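Local coordinates for protein sugar ABC transporter (Agrobacterium radiobacter, PDB 4RXT) that binds an arabinopyranose molecule and probably serves as the sugar-binding component of an ABC transporter, at residues Ile137-Pro142 with Phe198-Ile203; Asn182-Leu187 with Gln210-Asn215; Met204-Gly209 with Asp230-Phe235; Lys222-Asp227 with Ala240-Val245. One frame throughout, in Å; residues are numbered along the deposited sequence.

Overall arrangement
All four contacts lie in the lobe built round the mixed sheet that contains strands 133-139, 194-199, 222-226 and 243-246. Contacts 1 and 4, with centres about 11 Å apart, join neighbouring strands of that sheet, and both reach the sugar where the strands end. Contacts 2 and 3, also about 11 Å apart, pack helices 177-190 and 230-238 against helix 202-214, which contact 1 shares. Along the chain, contact 1 closes before contacts 3 and 4 open, while contacts 1 and 2, 2 and 3, and 3 and 4 interleave. Successive strand and helix units thus pack together beside the sugar site, contact 2 lying away from it.

Contact 1 of 4, residues Ile137-Pro142 with Phe198-Ile203; sequences IITNTP and FASNLI. With ARA (alpha-L-arabinopyranose), chain B.
Strands 133-139 and 194-199 run parallel here, Ile137 level with Phe198 and Ile138 with Ala199, and Ile138 uses both its N-H and its C=O toward that one strand, its N giving a nearly straight bond (169°) to Phe198 O at 2.9 Å and its O receiving Ser200 N at 3.2 Å. On one face of this strand pair, Ile137 and Phe198 lie side by side and point the same way, with Ile137 CD1 3.6 Å from Phe198 CD2. Both have CG or CG1 anti to the backbone N; greasy, buried residues suit this place, and Phe154 stacks on the Phe198 ring. Ile138 and Ala199 occupy the other face, against Met204 of helix 202-214. These are inner strands of the alpha/beta lobe of a periplasmic binding protein, and as in that fold the loops after the strands reach the ligand. Past the last bridge the link is through water. Ser200 OG binds two waters, one shared with Thr139 OG1 (2.8 Å from that water), the other with Asn140 N (2.9 Å from it). Asn201, a sugar-pocket residue, is the N-cap of helix 202-214, its OD1 taking the N-H of Met204, while its CB lies 3.5 Å from O1 of the arabinose. The Asn140 side chain crosses that of Asn201 at about a right angle, their amide planes 38° apart, and its buried ND2 rests 3.6 Å from Ile203 CG2 with no polar partner.

Contact 2 of 4, residues Asn182-Leu187 with Gln210-Asn215; sequences NIMTDL and QAIAEN
Met184 and Ala211 meet where helices 177-190 and 202-214 pack together in the alpha/beta lobe, their local axes 9.3 Å apart and inclined by 57°. The apolar part of the contact is small. Ala211 points its methyl at the other helix, and CB lies 3.8 Å from Met184 CG; so short a side chain suits the close approach of the two backbones near Thr185. Met184 CG is anti to its backbone N (chi1 -177°), which sets this methylene over Ala211 and 4.2 Å from Ile212 CD1. Beyond CG the flexible thioether bends away from the segment 210-215, its sulfur lying near Val208 and its side chain touching Val136 of the sheet, so that one methionine fills the junction of two helices and a strand. The polar part involves partly exposed Thr185 and exposed Asn215. Thr185 OG1, bonded also to Leu181 O of its own helix, shares a water with Asn215 ND2, at 2.6 Å and 3.0 Å from that water respectively. The hydroxyl thus serves its own backbone and, through the water, the other segment. The Asn215 side chain turns back to the last turn of helix 202-214, and Ala211 O receives both Asn215 N and, at 2.8 Å, Asn215 ND2.

Contact 3 of 4, residues Met204-Gly209 with Asp230-Phe235; sequences MAQGVG and DKTLGF
The ring of Phe235 lies with one face against the backbone of Gly209, whose C is 3.6 Å from Phe235 CE2 and offset toward the rim. Glycine suits this place because it has no side chain between its backbone and the ring. Lys231 O, one turn earlier in the ring's own helix, sits over the opposite face, while Gln206 O stands at the edge near the ring plane, 3.7 Å from CE2. Phe235 is thus wedged between two turns of backbone. Nearer the start of the helices, Thr232 CG2 sits 3.9 Å from Ala205 CB and 4.0 Å from Gln206 CG, a compact methyl that suits the 5.8 Å approach of Gln206 CA and Thr232 CA. Lys231 reaches across Gln206 at about a right angle, and its bent chain (chi3 124°) puts CE 3.4 Å from Gln206 CB and 3.3 Å from Gln206 O. The glutamine's long chain instead sends NE2 to Asp229 OD2, while Asp229 OD1 receives Thr232 N. Helices 202-214 and 230-238 run with local axes 9.3 Å apart at 48°; Met204 and Val208 pack the first on strands 133-139 and 194-199, and Phe235 touches Ala240 and Ile241, just before strand 243-246.

Contact 4 of 4, residues Lys222-Asp227 with Ala240-Val245; sequences KVIGFD and AIAGLV. With ARA (alpha-L-arabinopyranose), chain B.
Val223 O is gripped by two successive N-H groups, Ala242 N at 2.8 Å and, weakly, Gly243 N at 3.4 Å. From there the strands run parallel in regular register: Gly225 N bonds Gly243 O, Val245 N bonds Gly225 O, and Asp227 N bonds Val245 O, this last donor standing 41° out of the carbonyl plane. Phe226 and Val245 point the same way, and Val245 CB lies over the ring centre in a CH-pi contact, 3.7 Å from the centroid and 13° off the normal. A beta-branched valine presents its C-H squarely to the face here, and Arg150 makes a cation-pi contact with the same ring. Ile224 bends over Gly243, its chi2 of -69° bringing CD1 to 3.6 Å from Gly243 N, where glycine has no side chain in the way. On the face away from Phe226 and Val245, Leu244 CD1 lies 3.4 Å from Asp227 O, a buried oxygen without a polar partner. The Asp227 carboxylate receives the sugar hydroxyl, ARA O1 to OD2 at 2.5 Å, with Leu202 N a weak second donor to OD2 and Gln247 NE2 bonded to OD1. This is the beta-alpha-beta crossover of a periplasmic binding protein, strand 222-226, helix 230-238 and strand 243-246, with a sugar-binding aspartate just after its first strand.

Contact 1 of 4, residues Ile137-Pro142 with Phe198-Ile203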
loop_
_atom_site.group_PDB
_atom_site.type_symbol
_atom_site.label_atom_id
_atom_site.label_comp_id
_atom_site.label_asym_id
_atom_site.label_seq_id
_atom_site.Cartn_x
_atom_site.Cartn_y
_atom_site.Cartn_z
ATOM N N ILE A 137 1.487 9.240 13.419
ATOM C CA ILE A 137 1.310 8.266 12.394
ATOM C C ILE A 137 -0.126 7.735 12.478
ATOM O O ILE A 137 -0.665 7.474 13.545
ATOM C CB ILE A 137 2.376 7.124 12.432
ATOM C CG1 ILE A 137 2.109 6.081 11.354
ATOM C CG2 ILE A 137 2.457 6.486 13.800
ATOM C CD1 ILE A 137 3.209 5.054 11.154
ATOM N N ILE A 138 -0.738 7.610 11.303
ATOM C CA ILE A 138 -2.078 7.077 11.180
ATOM C C ILE A 138 -2.060 5.958 10.133
ATOM O O ILE A 138 -1.649 6.173 8.970
ATOM C CB ILE A 138 -3.122 8.165 10.807
ATOM C CG1 ILE A 138 -3.032 9.368 11.752
ATOM C CG2 ILE A 138 -4.536 7.555 10.772
ATOM C CD1 ILE A 138 -3.811 10.571 11.273
ATOM N N THR A 139 -2.518 4.793 10.573
ATOM C CA THR A 139 -2.500 3.519 9.858
ATOM C C THR A 139 -3.934 3.040 9.601
ATOM O O THR A 139 -4.785 3.081 10.479
ATOM C CB THR A 139 -1.667 2.458 10.635
ATOM O OG1 THR A 139 -0.347 2.969 10.816
ATOM C CG2 THR A 139 -1.617 1.145 9.896
ATOM N N ASN A 140 -4.176 2.616 8.372
ATOM C CA ASN A 140 -5.527 2.291 7.857
ATOM C C ASN A 140 -6.287 1.301 8.740
ATOM O O ASN A 140 -7.403 1.454 9.037
ATOM C CB ASN A 140 -5.379 1.722 6.423
ATOM C CG ASN A 140 -6.673 1.582 5.663
ATOM O OD1 ASN A 140 -6.835 0.664 4.891
ATOM N ND2 ASN A 140 -7.529 2.472 5.849
ATOM N N THR A 141 -5.581 0.238 9.132
ATOM C CA THR A 141 -6.170 -0.873 9.887
ATOM C C THR A 141 -4.997 -1.682 10.489
ATOM O O THR A 141 -3.892 -1.686 9.928
ATOM C CB THR A 141 -7.058 -1.758 8.978
ATOM O OG1 THR A 141 -7.757 -2.764 9.744
ATOM C CG2 THR A 141 -6.242 -2.401 7.830
ATOM N N PRO A 142 -5.231 -2.370 11.626
ATOM C CA PRO A 142 -4.116 -3.147 12.212
ATOM C C PRO A 142 -3.846 -4.492 11.528
ATOM O O PRO A 142 -4.721 -5.078 10.900
ATOM C CB PRO A 142 -4.591 -3.389 13.638
ATOM C CG PRO A 142 -6.041 -3.468 13.520
ATOM C CD PRO A 142 -6.418 -2.413 12.496
ATOM N N PHE A 198 2.320 11.180 9.249
ATOM C CA PHE A 198 2.513 10.105 8.254
ATOM C C PHE A 198 1.224 9.303 8.135
ATOM O O PHE A 198 0.770 8.715 9.097
ATOM C CB PHE A 198 3.710 9.211 8.681
ATOM C CG PHE A 198 3.961 8.049 7.771
ATOM C CD1 PHE A 198 3.798 8.142 6.395
ATOM C CD2 PHE A 198 4.385 6.843 8.300
ATOM C CE1 PHE A 198 4.047 7.067 5.564
ATOM C CE2 PHE A 198 4.642 5.750 7.475
ATOM C CZ PHE A 198 4.482 5.853 6.107
ATOM N N ALA A 199 0.628 9.346 6.936
ATOM C CA ALA A 199 -0.616 8.639 6.527
ATOM C C ALA A 199 -0.201 7.526 5.573
ATOM O O ALA A 199 0.122 7.756 4.421
ATOM C CB ALA A 199 -1.582 9.605 5.839
ATOM N N SER A 200 -0.151 6.295 6.092
ATOM C CA SER A 200 0.726 5.301 5.468
ATOM C C SER A 200 0.144 4.447 4.325
ATOM O O SER A 200 0.753 3.457 3.932
ATOM C CB SER A 200 1.286 4.370 6.508
ATOM O OG SER A 200 0.216 3.663 7.093
ATOM N N ASN A 201 -1.028 4.825 3.816
ATOM C CA ASN A 201 -1.530 4.228 2.581
ATOM C C ASN A 201 -2.464 5.220 1.862
ATOM O O ASN A 201 -2.741 6.292 2.380
ATOM C CB ASN A 201 -2.170 2.851 2.848
ATOM C CG ASN A 201 -3.617 2.938 3.329
ATOM O OD1 ASN A 201 -4.017 3.910 3.979
ATOM N ND2 ASN A 201 -4.402 1.941 3.002
ATOM N N LEU A 202 -2.993 4.800 0.722
ATOM C CA LEU A 202 -3.836 5.708 -0.066
ATOM C C LEU A 202 -5.033 6.224 0.752
ATOM O O LEU A 202 -5.393 7.390 0.693
ATOM C CB LEU A 202 -4.348 4.985 -1.293
ATOM C CG LEU A 202 -5.347 5.760 -2.151
ATOM C CD1 LEU A 202 -4.644 6.993 -2.668
ATOM C CD2 LEU A 202 -5.835 4.860 -3.270
ATOM N N ILE A 203 -5.687 5.312 1.453
ATOM C CA ILE A 203 -6.936 5.593 2.135
ATOM C C ILE A 203 -6.727 6.616 3.244
ATOM O O ILE A 203 -7.475 7.552 3.414
ATOM C CB ILE A 203 -7.602 4.296 2.687
ATOM C CG1 ILE A 203 -7.741 3.224 1.582
ATOM C CG2 ILE A 203 -8.948 4.603 3.341
ATOM C CD1 ILE A 203 -8.439 3.720 0.328
HETATM C C1 ARA B . -1.581 0.462 -0.431
HETATM C C2 ARA B . -0.901 -0.705 0.311
HETATM C C3 ARA B . -1.905 -1.827 0.511
HETATM C C4 ARA B . -3.200 -1.318 1.166
HETATM C C5 ARA B . -3.291 0.149 1.122
HETATM O O1 ARA B . -0.654 1.420 0.067
HETATM O O2 ARA B . 0.208 -1.217 -0.452
HETATM O O3 ARA B . -1.256 -2.884 1.238
HETATM O O4 ARA B . -3.230 -1.525 2.581
HETATM O O5 ARA B . -2.942 0.749 -0.137
HETATM O O HOH W 1 1.591 2.245 8.924
HETATM O O HOH W 2 -2.282 3.149 6.306
#

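Contact 2 of 4, residues Asn182-Leu187 with Gln210-Asn215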
loop_
_atom_site.group_PDB
_atom_site.type_symbol
_atom_site.label_atom_id
_atom_site.label_comp_id
_atom_site.label_asym_id
_atom_site.label_seq_id
_atom_site.Cartn_x
_atom_site.Cartn_y
_atom_site.Cartn_z
ATOM N N ASN A 182 -11.566 12.068 10.576
ATOM C CA ASN A 182 -11.988 12.307 11.941
ATOM C C ASN A 182 -10.846 12.154 12.950
ATOM O O ASN A 182 -10.716 12.984 13.821
ATOM C CB ASN A 182 -13.158 11.389 12.305
ATOM C CG ASN A 182 -14.467 11.726 11.601
ATOM O OD1 ASN A 182 -14.694 12.819 11.105
ATOM N ND2 ASN A 182 -15.358 10.741 11.598
ATOM N N ILE A 183 -10.010 11.136 12.778
ATOM C CA ILE A 183 -8.849 10.952 13.662
ATOM C C ILE A 183 -7.952 12.188 13.552
ATOM O O ILE A 183 -7.523 12.731 14.547
ATOM C CB ILE A 183 -8.069 9.720 13.277
ATOM C CG1 ILE A 183 -8.835 8.462 13.687
ATOM C CG2 ILE A 183 -6.749 9.688 14.035
ATOM C CD1 ILE A 183 -8.319 7.194 13.058
ATOM N N MET A 184 -7.689 12.649 12.315
ATOM C CA MET A 184 -6.786 13.777 12.138
ATOM C C MET A 184 -7.328 15.034 12.817
ATOM O O MET A 184 -6.593 15.735 13.545
ATOM C CB MET A 184 -6.497 14.038 10.642
ATOM C CG MET A 184 -5.506 15.165 10.386
ATOM S SD MET A 184 -3.774 14.815 10.792
ATOM C CE MET A 184 -3.614 14.550 12.525
ATOM N N THR A 185 -8.624 15.284 12.625
ATOM C CA THR A 185 -9.272 16.460 13.203
ATOM C C THR A 185 -9.242 16.374 14.752
ATOM O O THR A 185 -8.970 17.372 15.439
ATOM C CB THR A 185 -10.719 16.594 12.659
ATOM O OG1 THR A 185 -10.698 16.673 11.213
ATOM C CG2 THR A 185 -11.318 17.876 13.146
ATOM N N ASP A 186 -9.481 15.161 15.269
ATOM C CA ASP A 186 -9.486 14.926 16.723
ATOM C C ASP A 186 -8.103 15.164 17.305
ATOM O O ASP A 186 -7.949 15.849 18.319
ATOM C CB ASP A 186 -9.907 13.485 17.099
ATOM C CG ASP A 186 -11.395 13.172 16.822
ATOM O OD1 ASP A 186 -12.171 14.075 16.425
ATOM O OD2 ASP A 186 -11.801 11.991 17.022
ATOM N N LEU A 187 -7.110 14.627 16.621
ATOM C CA LEU A 187 -5.715 14.676 17.077
ATOM C C LEU A 187 -5.221 16.092 17.180
ATOM O O LEU A 187 -4.636 16.508 18.155
ATOM C CB LEU A 187 -4.767 13.857 16.162
ATOM C CG LEU A 187 -4.771 12.326 16.287
ATOM C CD1 LEU A 187 -3.854 11.675 15.255
ATOM C CD2 LEU A 187 -4.439 11.870 17.701
ATOM N N GLN A 210 -7.687 15.384 3.258
ATOM C CA GLN A 210 -9.004 16.061 3.257
ATOM C C GLN A 210 -9.137 16.928 4.508
ATOM O O GLN A 210 -9.575 18.060 4.460
ATOM C CB GLN A 210 -10.153 15.066 3.133
ATOM C CG GLN A 210 -11.532 15.661 2.850
ATOM C CD GLN A 210 -11.699 16.202 1.442
ATOM O OE1 GLN A 210 -11.408 15.516 0.457
ATOM N NE2 GLN A 210 -12.216 17.406 1.340
ATOM N N ALA A 211 -8.760 16.389 5.661
ATOM C CA ALA A 211 -8.829 17.152 6.917
ATOM C C ALA A 211 -7.966 18.431 6.888
ATOM O O ALA A 211 -8.383 19.532 7.327
ATOM C CB ALA A 211 -8.380 16.283 8.109
ATOM N N ILE A 212 -6.741 18.279 6.373
ATOM C CA ILE A 212 -5.851 19.418 6.255
ATOM C C ILE A 212 -6.359 20.455 5.230
ATOM O O ILE A 212 -6.353 21.657 5.529
ATOM C CB ILE A 212 -4.428 18.945 5.906
ATOM C CG1 ILE A 212 -3.852 18.075 7.064
ATOM C CG2 ILE A 212 -3.480 20.120 5.656
ATOM C CD1 ILE A 212 -4.027 18.602 8.479
ATOM N N ALA A 213 -6.819 19.990 4.067
ATOM C CA ALA A 213 -7.377 20.890 3.010
ATOM C C ALA A 213 -8.589 21.670 3.545
ATOM O O ALA A 213 -8.681 22.916 3.399
ATOM C CB ALA A 213 -7.799 20.086 1.784
ATOM N N GLU A 214 -9.537 20.947 4.144
ATOM C CA GLU A 214 -10.814 21.549 4.549
ATOM C C GLU A 214 -10.656 22.570 5.643
ATOM O O GLU A 214 -11.399 23.521 5.744
ATOM C CB GLU A 214 -11.817 20.480 4.981
ATOM C CG GLU A 214 -12.358 19.601 3.845
ATOM C CD GLU A 214 -13.248 18.473 4.344
ATOM O OE1 GLU A 214 -13.274 18.206 5.578
ATOM O OE2 GLU A 214 -13.906 17.856 3.468
ATOM N N ASN A 215 -9.635 22.389 6.471
ATOM C CA ASN A 215 -9.400 23.277 7.582
ATOM C C ASN A 215 -8.311 24.286 7.327
ATOM O O ASN A 215 -7.968 25.087 8.200
ATOM C CB ASN A 215 -9.079 22.432 8.824
ATOM C CG ASN A 215 -10.302 21.724 9.323
ATOM O OD1 ASN A 215 -11.237 22.361 9.801
ATOM N ND2 ASN A 215 -10.325 20.417 9.196
HETATM O O HOH W 3 -12.319 18.387 10.133
#

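Contact 3 of 4, residues Met204-Gly209 with Asp230-Phe235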
loop_
_atom_site.group_PDB
_atom_site.type_symbol
_atom_site.label_atom_id
_atom_site.label_comp_id
_atom_site.label_asym_id
_atom_site.label_seq_id
_atom_site.Cartn_x
_atom_site.Cartn_y
_atom_site.Cartn_z
ATOM N N MET A 204 -5.656 6.431 4.010
ATOM C CA MET A 204 -5.338 7.426 5.012
ATOM C C MET A 204 -4.855 8.751 4.423
ATOM O O MET A 204 -5.185 9.836 4.944
ATOM C CB MET A 204 -4.333 6.880 6.045
ATOM C CG MET A 204 -4.848 5.754 6.937
ATOM S SD MET A 204 -6.298 6.192 7.990
ATOM C CE MET A 204 -7.677 5.693 6.933
ATOM N N ALA A 205 -4.101 8.685 3.339
ATOM C CA ALA A 205 -3.748 9.934 2.636
ATOM C C ALA A 205 -4.975 10.741 2.167
ATOM O O ALA A 205 -5.008 11.953 2.290
ATOM C CB ALA A 205 -2.850 9.626 1.459
ATOM N N GLN A 206 -5.966 10.043 1.654
ATOM C CA GLN A 206 -7.224 10.710 1.240
ATOM C C GLN A 206 -7.855 11.412 2.420
ATOM O O GLN A 206 -8.192 12.578 2.343
ATOM C CB GLN A 206 -8.208 9.677 0.677
ATOM C CG GLN A 206 -7.795 9.029 -0.643
ATOM C CD GLN A 206 -8.596 7.770 -0.970
ATOM O OE1 GLN A 206 -9.194 7.122 -0.090
ATOM N NE2 GLN A 206 -8.642 7.434 -2.243
ATOM N N GLY A 207 -8.099 10.682 3.489
ATOM C CA GLY A 207 -8.761 11.236 4.664
ATOM C C GLY A 207 -8.002 12.308 5.417
ATOM O O GLY A 207 -8.553 13.346 5.795
ATOM N N VAL A 208 -6.716 12.062 5.653
ATOM C CA VAL A 208 -5.876 13.044 6.347
ATOM C C VAL A 208 -5.677 14.304 5.484
ATOM O O VAL A 208 -5.778 15.444 5.978
ATOM C CB VAL A 208 -4.517 12.427 6.726
ATOM C CG1 VAL A 208 -3.542 13.473 7.270
ATOM C CG2 VAL A 208 -4.763 11.330 7.736
ATOM N N GLY A 209 -5.400 14.106 4.200
ATOM C CA GLY A 209 -5.273 15.221 3.295
ATOM C C GLY A 209 -6.538 16.055 3.297
ATOM O O GLY A 209 -6.462 17.306 3.299
ATOM N N ASP A 230 -6.582 10.882 -8.028
ATOM C CA ASP A 230 -6.943 12.264 -8.397
ATOM C C ASP A 230 -6.974 13.161 -7.159
ATOM O O ASP A 230 -6.427 14.238 -7.138
ATOM C CB ASP A 230 -8.327 12.280 -9.084
ATOM C CG ASP A 230 -8.256 11.954 -10.575
ATOM O OD1 ASP A 230 -7.133 11.724 -11.102
ATOM O OD2 ASP A 230 -9.329 11.957 -11.243
ATOM N N LYS A 231 -7.611 12.688 -6.106
ATOM C CA LYS A 231 -7.774 13.489 -4.912
ATOM C C LYS A 231 -6.423 13.800 -4.252
ATOM O O LYS A 231 -6.140 14.968 -3.912
ATOM C CB LYS A 231 -8.689 12.767 -3.952
ATOM C CG LYS A 231 -8.885 13.484 -2.643
ATOM C CD LYS A 231 -10.115 12.933 -1.920
ATOM C CE LYS A 231 -9.780 12.441 -0.537
ATOM N NZ LYS A 231 -10.724 11.341 -0.202
ATOM N N THR A 232 -5.627 12.748 -4.008
ATOM C CA THR A 232 -4.345 12.956 -3.316
ATOM C C THR A 232 -3.349 13.751 -4.172
ATOM O O THR A 232 -2.547 14.523 -3.632
ATOM C CB THR A 232 -3.722 11.669 -2.839
ATOM O OG1 THR A 232 -3.578 10.753 -3.926
ATOM C CG2 THR A 232 -4.571 11.111 -1.707
ATOM N N LEU A 233 -3.394 13.558 -5.492
ATOM C CA LEU A 233 -2.542 14.351 -6.382
ATOM C C LEU A 233 -2.991 15.817 -6.367
ATOM O O LEU A 233 -2.165 16.719 -6.384
ATOM C CB LEU A 233 -2.515 13.773 -7.787
ATOM C CG LEU A 233 -1.756 12.445 -7.906
ATOM C CD1 LEU A 233 -1.930 11.872 -9.316
ATOM C CD2 LEU A 233 -0.268 12.543 -7.564
ATOM N N GLY A 234 -4.295 16.051 -6.251
ATOM C CA GLY A 234 -4.820 17.414 -6.063
ATOM C C GLY A 234 -4.287 18.062 -4.789
ATOM O O GLY A 234 -3.881 19.230 -4.776
ATOM N N PHE A 235 -4.229 17.267 -3.721
ATOM C CA PHE A 235 -3.719 17.752 -2.429
ATOM C C PHE A 235 -2.209 18.021 -2.498
ATOM O O PHE A 235 -1.705 18.946 -1.852
ATOM C CB PHE A 235 -3.966 16.713 -1.307
ATOM C CG PHE A 235 -5.438 16.504 -0.949
ATOM C CD1 PHE A 235 -6.373 17.532 -1.086
ATOM C CD2 PHE A 235 -5.853 15.308 -0.466
ATOM C CE1 PHE A 235 -7.708 17.335 -0.778
ATOM C CE2 PHE A 235 -7.164 15.101 -0.120
ATOM C CZ PHE A 235 -8.107 16.102 -0.266
#

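Contact 4 of 4, residues Lys222-Asp227 with Ala240-Val245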
loop_
_atom_site.group_PDB
_atom_site.type_symbol
_atom_site.label_atom_id
_atom_site.label_comp_id
_atom_site.label_asym_id
_atom_site.label_seq_id
_atom_site.Cartn_x
_atom_site.Cartn_y
_atom_site.Cartn_z
ATOM N N LYS A 222 2.343 19.377 8.078
ATOM C CA LYS A 222 2.904 18.719 6.914
ATOM C C LYS A 222 2.510 17.273 6.894
ATOM O O LYS A 222 2.744 16.550 7.888
ATOM C CB LYS A 222 4.434 18.864 6.885
ATOM C CG LYS A 222 4.929 20.305 6.636
ATOM C CD LYS A 222 4.016 21.113 5.690
ATOM C CE LYS A 222 4.665 21.892 4.600
ATOM N NZ LYS A 222 3.635 22.902 4.197
ATOM N N VAL A 223 1.949 16.820 5.779
ATOM C CA VAL A 223 1.487 15.430 5.627
ATOM C C VAL A 223 2.313 14.693 4.613
ATOM O O VAL A 223 2.510 15.188 3.518
ATOM C CB VAL A 223 0.017 15.389 5.148
ATOM C CG1 VAL A 223 -0.444 13.942 4.973
ATOM C CG2 VAL A 223 -0.880 16.139 6.131
ATOM N N ILE A 224 2.859 13.537 4.997
ATOM C CA ILE A 224 3.409 12.589 4.064
ATOM C C ILE A 224 2.450 11.415 3.937
ATOM O O ILE A 224 2.086 10.820 4.928
ATOM C CB ILE A 224 4.832 12.096 4.407
ATOM C CG1 ILE A 224 5.789 13.287 4.487
ATOM C CG2 ILE A 224 5.300 11.035 3.414
ATOM C CD1 ILE A 224 6.093 14.003 3.165
ATOM N N GLY A 225 2.022 11.120 2.718
ATOM C CA GLY A 225 1.148 9.992 2.478
ATOM C C GLY A 225 1.807 8.944 1.592
ATOM O O GLY A 225 3.026 8.958 1.361
ATOM N N PHE A 226 0.977 8.008 1.160
ATOM C CA PHE A 226 1.367 6.935 0.260
ATOM C C PHE A 226 0.379 6.916 -0.916
ATOM O O PHE A 226 -0.830 7.243 -0.766
ATOM C CB PHE A 226 1.292 5.569 0.968
ATOM C CG PHE A 226 2.621 4.893 1.213
ATOM C CD1 PHE A 226 3.453 5.330 2.246
ATOM C CD2 PHE A 226 3.026 3.813 0.453
ATOM C CE1 PHE A 226 4.675 4.735 2.496
ATOM C CE2 PHE A 226 4.258 3.197 0.711
ATOM C CZ PHE A 226 5.068 3.654 1.742
ATOM N N ASP A 227 0.893 6.476 -2.072
ATOM C CA ASP A 227 0.110 6.136 -3.243
ATOM C C ASP A 227 -0.406 7.392 -3.942
ATOM O O ASP A 227 0.012 8.499 -3.649
ATOM C CB ASP A 227 -1.031 5.161 -2.871
ATOM C CG ASP A 227 -0.509 3.931 -2.129
ATOM O OD1 ASP A 227 0.524 3.348 -2.591
ATOM O OD2 ASP A 227 -1.138 3.588 -1.106
ATOM N N ALA A 240 -1.902 20.660 0.499
ATOM C CA ALA A 240 -2.478 19.924 1.658
ATOM C C ALA A 240 -1.723 18.661 2.019
ATOM O O ALA A 240 -1.785 18.230 3.151
ATOM C CB ALA A 240 -3.948 19.592 1.453
ATOM N N ILE A 241 -1.054 18.075 1.028
ATOM C CA ILE A 241 -0.128 16.963 1.223
ATOM C C ILE A 241 1.248 17.434 0.772
ATOM O O ILE A 241 1.367 18.083 -0.262
ATOM C CB ILE A 241 -0.560 15.661 0.526
ATOM C CG1 ILE A 241 -1.791 15.101 1.226
ATOM C CG2 ILE A 241 0.605 14.650 0.514
ATOM C CD1 ILE A 241 -2.337 13.810 0.640
ATOM N N ALA A 242 2.295 17.138 1.555
ATOM C CA ALA A 242 3.661 17.545 1.267
ATOM C C ALA A 242 4.417 16.554 0.391
ATOM O O ALA A 242 5.358 16.921 -0.350
ATOM C CB ALA A 242 4.425 17.774 2.566
ATOM N N GLY A 243 4.034 15.286 0.495
ATOM C CA GLY A 243 4.695 14.232 -0.258
ATOM C C GLY A 243 3.870 12.987 -0.247
ATOM O O GLY A 243 3.125 12.767 0.709
ATOM N N LEU A 244 4.047 12.172 -1.294
ATOM C CA LEU A 244 3.429 10.857 -1.394
ATOM C C LEU A 244 4.466 9.849 -1.782
ATOM O O LEU A 244 5.155 10.026 -2.810
ATOM C CB LEU A 244 2.360 10.836 -2.493
ATOM C CG LEU A 244 1.128 11.710 -2.236
ATOM C CD1 LEU A 244 0.325 11.906 -3.516
ATOM C CD2 LEU A 244 0.238 11.157 -1.123
ATOM N N VAL A 245 4.587 8.771 -0.980
ATOM C CA VAL A 245 5.447 7.637 -1.386
ATOM C C VAL A 245 4.653 6.758 -2.338
ATOM O O VAL A 245 3.656 6.164 -1.955
ATOM C CB VAL A 245 5.966 6.816 -0.209
ATOM C CG1 VAL A 245 6.934 5.729 -0.693
ATOM C CG2 VAL A 245 6.658 7.718 0.826
HETATM C C1 ARA B . -1.581 0.462 -0.431
HETATM C C2 ARA B . -0.901 -0.705 0.311
HETATM C C3 ARA B . -1.905 -1.827 0.511
HETATM C C4 ARA B . -3.200 -1.318 1.166
HETATM C C5 ARA B . -3.291 0.149 1.122
HETATM O O1 ARA B . -0.654 1.420 0.067
HETATM O O2 ARA B . 0.208 -1.217 -0.452
HETATM O O3 ARA B . -1.256 -2.884 1.238
HETATM O O4 ARA B . -3.230 -1.525 2.581
HETATM O O5 ARA B . -2.942 0.749 -0.137
HETATM O O HOH W 4 0.711 19.016 4.388
#